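PDB 5T87: CdiA toxin from Cupriavidus taiwanensis, which is the C-terminal toxin domain of a contact-dependent growth inhibition protein, probably acting as an enzyme in the cytoplasm of target bacteria and bound here to its CdiI immunity protein. Local coordinates for residues Q8-N13 with V35-T40; R50-K53 with M59-A62. One frame throughout, in Å; residues are numbered along the deposited sequence.

In the fold
Each contact involves a helix, but interaction 1 packs helix 7-12 on the four-stranded antiparallel sheet, whereas interaction 2 packs helix 57-64 on the connection leading from strand 44-50. They lie on opposite sides of the chain's centre, with centres about 14 Å apart. Interaction 1 is buried and wholly apolar, Val10 and Leu11 resting against Val35 and Phe37 of strand 34-41. Interaction 2 is partly buried and mixed, made of an amide-indole stack, one weak hydrogen bond and a methyl-guanidinium contact. Val36, between Val35 and Phe37, touches Arg50 and Met59 of interaction 2, so the same strand serves both contacts. The CdiI immunity protein reaches residues of each.

Interaction 1 of 2, residues Q8-N13 with V35-T40; sequences QSVLEN and VVFDRT
Leu11 and Val10 of helix 7-12 meet the Phe37 ring, Leu11 over one face and Val10 at the edge. The face contact is a CH-pi interaction: Leu11 CD1 stands 4.1 Å from the centroid of the Phe37 ring, 18° off its normal. With CG anti to the backbone N (chi1 175°), the leucine side chain reaches along the ring and its CD1 branch lies near the CG end, while Leu11 N lies 3.7 Å from Phe37 CZ, so the helix backbone itself meets the ring's far end. On the opposite face sits Val35 CG1, from the same strand, leaving the ring between an aliphatic branch of the strand and one of the helix.

The remaining contacts are between apolar side chains. Val10 CG1 comes in the plane of the ring, at its edge, 3.8 Å from Phe37 CZ. The same methyl lies 4.1 Å from Val35 CG2, tying the helix to two residues on one side of the strand.

All four touching residues are buried: this is apolar core packing of a helix across one face of an antiparallel sheet. The axes of segments 8-12 and 35-40 cross at -80° and approach to 9.9 Å, a spacing bridged by side chains. Strand 34-41 runs between 21-27 and 44-50; Val10 O is hydrogen-bonded to Ser26 OG of strand 21-27, and Leu11 also packs on Tyr45 of strand 44-50.

Interaction 2 of 2, residues R50-K53 with M59-A62; sequences RAWK and MQNA
The amide of Gln60 stacks on the Trp52 indole and a methyl of Met59 meets the Arg50 guanidinium, together joining residues 50-53, in the connection that follows strand 44-50, to helix 57-64. Gln60 lies over one face of the indole with the ring and amide planes only 8° apart. Its NE2 sits toward the rim, 3.2 Å from Trp52 CE2, and Gln60 CD lies 3.4 Å from Trp52 CZ2. Further back along the side chain, Gln60 CG makes a CH-pi contact, 3.7 Å from the centroid of the six-membered ring of Trp52 and 20° off its normal. The glutamine chain, extended beyond CG, therefore covers the indole with both its aliphatic part and its amide. Gln60 NE2 also donates a weak hydrogen bond to Trp52 O at 2.7 Å, bent to 130°, so one side chain meets both the ring and the backbone carbonyl of the tryptophan.

Toward the sheet, Met59, a selenomethionine here, crosses Arg50 at about a right angle and brings CE to 3.5 Å from Arg50 NH1. Both side chains also pack on Val36 of strand 34-41. The guanidinium has polar partners beyond this methyl: NE bonds to His48 NE2, NH1 to Asp54 O, and NH2 forms a salt bridge with Asp108 of the CdiI immunity protein.

Broad stacking and a single bent bond suggest that Trp52 and Gln60 meet mainly through stacking, probably with dispersion as a large part. For Arg50, the apolar methyl packs beside a group held by hydrogen bonds within the toxin and by the salt bridge to the immunity protein, which probably balances its charge in part.

Interaction 1 of 2, residues Q8-N13 with V35-T40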
loop_
_atom_site.group_PDB
_atom_site.type_symbol
_atom_site.label_atom_id
_atom_site.label_comp_id
_atom_site.label_asym_id
_atom_site.label_seq_id
_atom_site.Cartn_x
_atom_site.Cartn_y
_atom_site.Cartn_z
ATOM N N GLN E 8 6.205 -14.281 5.789
ATOM C CA GLN E 8 7.442 -14.542 5.049
ATOM C C GLN E 8 7.257 -15.574 3.919
ATOM O O GLN E 8 7.555 -15.275 2.758
ATOM C CB GLN E 8 8.570 -14.938 6.018
ATOM C CG GLN E 8 9.966 -14.999 5.416
ATOM C CD GLN E 8 10.376 -13.710 4.729
ATOM O OE1 GLN E 8 10.539 -12.679 5.373
ATOM N NE2 GLN E 8 10.544 -13.763 3.419
ATOM N N SER E 9 6.723 -16.755 4.247
ATOM C CA SER E 9 6.554 -17.846 3.258
ATOM C C SER E 9 5.471 -17.561 2.198
ATOM O O SER E 9 5.604 -17.949 1.028
ATOM C CB SER E 9 6.281 -19.185 3.963
ATOM O OG SER E 9 5.176 -19.101 4.847
ATOM N N VAL E 10 4.411 -16.876 2.615
ATOM C CA VAL E 10 3.352 -16.429 1.704
ATOM C C VAL E 10 3.874 -15.376 0.703
ATOM O O VAL E 10 3.483 -15.391 -0.472
ATOM C CB VAL E 10 2.135 -15.881 2.486
ATOM C CG1 VAL E 10 1.093 -15.308 1.537
ATOM C CG2 VAL E 10 1.492 -16.978 3.339
ATOM N N LEU E 11 4.746 -14.474 1.173
ATOM C CA LEU E 11 5.445 -13.516 0.301
ATOM C C LEU E 11 6.351 -14.208 -0.715
ATOM O O LEU E 11 6.320 -13.863 -1.894
ATOM C CB LEU E 11 6.265 -12.517 1.138
ATOM C CG LEU E 11 7.184 -11.494 0.441
ATOM C CD1 LEU E 11 6.430 -10.669 -0.586
ATOM C CD2 LEU E 11 7.839 -10.587 1.475
ATOM N N GLU E 12 7.157 -15.170 -0.253
ATOM C CA GLU E 12 8.087 -15.903 -1.142
ATOM C C GLU E 12 7.343 -16.658 -2.259
ATOM O O GLU E 12 7.758 -16.608 -3.414
ATOM C CB GLU E 12 9.007 -16.831 -0.339
ATOM C CG GLU E 12 10.049 -16.076 0.490
ATOM C CD GLU E 12 10.780 -16.925 1.539
ATOM O OE1 GLU E 12 10.400 -18.089 1.764
ATOM O OE2 GLU E 12 11.745 -16.433 2.166
ATOM N N ASN E 13 6.212 -17.286 -1.933
ATOM C CA ASN E 13 5.393 -17.964 -2.944
ATOM C C ASN E 13 4.346 -17.037 -3.601
ATOM O O ASN E 13 3.330 -17.526 -4.094
ATOM C CB ASN E 13 4.709 -19.219 -2.344
ATOM C CG ASN E 13 5.708 -20.246 -1.817
ATOM O OD1 ASN E 13 5.749 -20.512 -0.618
ATOM N ND2 ASN E 13 6.522 -20.824 -2.711
ATOM N N VAL E 35 -3.909 -12.485 0.171
ATOM C CA VAL E 35 -2.952 -11.477 0.677
ATOM C C VAL E 35 -2.348 -10.604 -0.426
ATOM O O VAL E 35 -1.838 -11.127 -1.422
ATOM C CB VAL E 35 -1.781 -12.132 1.447
ATOM C CG1 VAL E 35 -0.928 -11.065 2.134
ATOM C CG2 VAL E 35 -2.300 -13.139 2.469
ATOM N N VAL E 36 -2.401 -9.282 -0.213
ATOM C CA VAL E 36 -1.810 -8.279 -1.107
ATOM C C VAL E 36 -0.542 -7.712 -0.465
ATOM O O VAL E 36 -0.560 -7.296 0.705
ATOM C CB VAL E 36 -2.784 -7.115 -1.368
ATOM C CG1 VAL E 36 -2.129 -6.032 -2.232
ATOM C CG2 VAL E 36 -4.076 -7.608 -2.008
ATOM N N PHE E 37 0.539 -7.683 -1.250
ATOM C CA PHE E 37 1.850 -7.221 -0.803
ATOM C C PHE E 37 2.308 -6.032 -1.609
ATOM O O PHE E 37 2.195 -6.043 -2.828
ATOM C CB PHE E 37 2.881 -8.320 -1.014
ATOM C CG PHE E 37 2.688 -9.506 -0.129
ATOM C CD1 PHE E 37 3.037 -9.441 1.218
ATOM C CD2 PHE E 37 2.182 -10.701 -0.638
ATOM C CE1 PHE E 37 2.868 -10.538 2.052
ATOM C CE2 PHE E 37 2.022 -11.808 0.188
ATOM C CZ PHE E 37 2.366 -11.722 1.537
ATOM N N ASP E 38 2.880 -5.044 -0.932
ATOM C CA ASP E 38 3.402 -3.844 -1.586
ATOM C C ASP E 38 4.817 -3.577 -1.129
ATOM O O ASP E 38 5.184 -3.905 -0.003
ATOM C CB ASP E 38 2.540 -2.637 -1.234
ATOM C CG ASP E 38 1.105 -2.812 -1.651
ATOM O OD1 ASP E 38 0.839 -2.687 -2.867
ATOM O OD2 ASP E 38 0.255 -3.101 -0.769
ATOM N N ARG E 39 5.601 -2.949 -1.994
ATOM C CA ARG E 39 6.974 -2.652 -1.665
ATOM C C ARG E 39 7.062 -1.576 -0.593
ATOM O O ARG E 39 6.348 -0.585 -0.648
ATOM C CB ARG E 39 7.760 -2.182 -2.883
ATOM C CG ARG E 39 9.261 -2.308 -2.650
ATOM C CD ARG E 39 10.047 -1.395 -3.544
ATOM N NE ARG E 39 10.126 -1.941 -4.892
ATOM C CZ ARG E 39 10.140 -1.221 -6.019
ATOM N NH1 ARG E 39 10.066 0.116 -5.998
ATOM N NH2 ARG E 39 10.223 -1.852 -7.184
ATOM N N THR E 40 7.952 -1.786 0.368
ATOM C CA THR E 40 8.279 -0.782 1.341
ATOM C C THR E 40 9.477 -0.015 0.788
ATOM O O THR E 40 9.369 1.156 0.436
ATOM C CB THR E 40 8.561 -1.449 2.703
ATOM O OG1 THR E 40 7.381 -2.143 3.146
ATOM C CG2 THR E 40 9.016 -0.444 3.753
#

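Interaction 2 of 2, residues R50-K53 with M59-A62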
loop_
_atom_site.group_PDB
_atom_site.type_symbol
_atom_site.label_atom_id
_atom_site.label_comp_id
_atom_site.label_asym_id
_atom_site.label_seq_id
_atom_site.Cartn_x
_atom_site.Cartn_y
_atom_site.Cartn_z
ATOM N N ARG E 50 -7.228 -9.666 2.229
ATOM C CA ARG E 50 -8.427 -9.266 1.494
ATOM C C ARG E 50 -9.425 -10.413 1.293
ATOM O O ARG E 50 -9.057 -11.581 1.314
ATOM C CB ARG E 50 -8.048 -8.655 0.141
ATOM C CG ARG E 50 -7.550 -7.218 0.211
ATOM C CD ARG E 50 -7.651 -6.537 -1.150
ATOM N NE ARG E 50 -6.869 -5.299 -1.202
ATOM C CZ ARG E 50 -6.758 -4.507 -2.274
ATOM N NH1 ARG E 50 -7.432 -4.770 -3.393
ATOM N NH2 ARG E 50 -6.008 -3.414 -2.202
ATOM N N ALA E 51 -10.692 -10.042 1.109
ATOM C CA ALA E 51 -11.753 -10.972 0.716
ATOM C C ALA E 51 -11.799 -11.109 -0.817
ATOM O O ALA E 51 -11.645 -10.120 -1.534
ATOM C CB ALA E 51 -13.094 -10.475 1.241
ATOM N N TRP E 52 -12.038 -12.325 -1.307
ATOM C CA TRP E 52 -12.059 -12.622 -2.748
ATOM C C TRP E 52 -12.685 -11.526 -3.644
ATOM O O TRP E 52 -12.114 -11.174 -4.674
ATOM C CB TRP E 52 -12.768 -13.967 -3.006
ATOM C CG TRP E 52 -12.879 -14.275 -4.462
ATOM C CD1 TRP E 52 -13.988 -14.135 -5.244
ATOM C CD2 TRP E 52 -11.825 -14.712 -5.331
ATOM N NE1 TRP E 52 -13.695 -14.477 -6.543
ATOM C CE2 TRP E 52 -12.376 -14.836 -6.626
ATOM C CE3 TRP E 52 -10.475 -15.026 -5.138
ATOM C CZ2 TRP E 52 -11.619 -15.261 -7.728
ATOM C CZ3 TRP E 52 -9.724 -15.447 -6.232
ATOM C CH2 TRP E 52 -10.301 -15.560 -7.511
ATOM N N LYS E 53 -13.851 -11.005 -3.256
ATOM C CA LYS E 53 -14.572 -9.994 -4.062
ATOM C C LYS E 53 -13.871 -8.616 -4.085
ATOM O O LYS E 53 -14.123 -7.805 -4.984
ATOM C CB LYS E 53 -16.028 -9.843 -3.577
ATOM C CG LYS E 53 -16.176 -9.039 -2.284
ATOM C CD LYS E 53 -17.492 -9.284 -1.552
ATOM C CE LYS E 53 -17.447 -8.731 -0.126
ATOM N NZ LYS E 53 -16.968 -7.317 -0.031
HETATM N N MSE E 59 -5.818 -9.316 -10.354
HETATM C CA MSE E 59 -5.370 -10.049 -9.154
HETATM C C MSE E 59 -5.873 -11.464 -9.164
HETATM O O MSE E 59 -5.112 -12.408 -8.926
HETATM C CB MSE E 59 -5.861 -9.378 -7.860
HETATM C CG MSE E 59 -5.258 -7.985 -7.624
HETATM SE SE MSE E 59 -5.461 -7.343 -5.752
HETATM C CE MSE E 59 -5.273 -5.400 -6.048
ATOM N N GLN E 60 -7.161 -11.620 -9.447
ATOM C CA GLN E 60 -7.782 -12.939 -9.505
ATOM C C GLN E 60 -7.259 -13.748 -10.695
ATOM O O GLN E 60 -6.939 -14.926 -10.538
ATOM C CB GLN E 60 -9.306 -12.816 -9.562
ATOM C CG GLN E 60 -9.910 -12.212 -8.303
ATOM C CD GLN E 60 -11.390 -11.891 -8.429
ATOM O OE1 GLN E 60 -11.936 -11.822 -9.528
ATOM N NE2 GLN E 60 -12.047 -11.678 -7.292
ATOM N N ASN E 61 -7.156 -13.114 -11.867
ATOM C CA ASN E 61 -6.597 -13.762 -13.064
ATOM C C ASN E 61 -5.228 -14.343 -12.754
ATOM O O ASN E 61 -4.999 -15.540 -12.939
ATOM C CB ASN E 61 -6.456 -12.775 -14.234
ATOM C CG ASN E 61 -7.781 -12.438 -14.904
ATOM O OD1 ASN E 61 -8.728 -13.229 -14.896
ATOM N ND2 ASN E 61 -7.844 -11.256 -15.508
ATOM N N ALA E 62 -4.341 -13.476 -12.258
ATOM C CA ALA E 62 -2.971 -13.843 -11.896
ATOM C C ALA E 62 -2.878 -14.881 -10.764
ATOM O O ALA E 62 -1.870 -15.583 -10.661
ATOM C CB ALA E 62 -2.178 -12.594 -11.535
#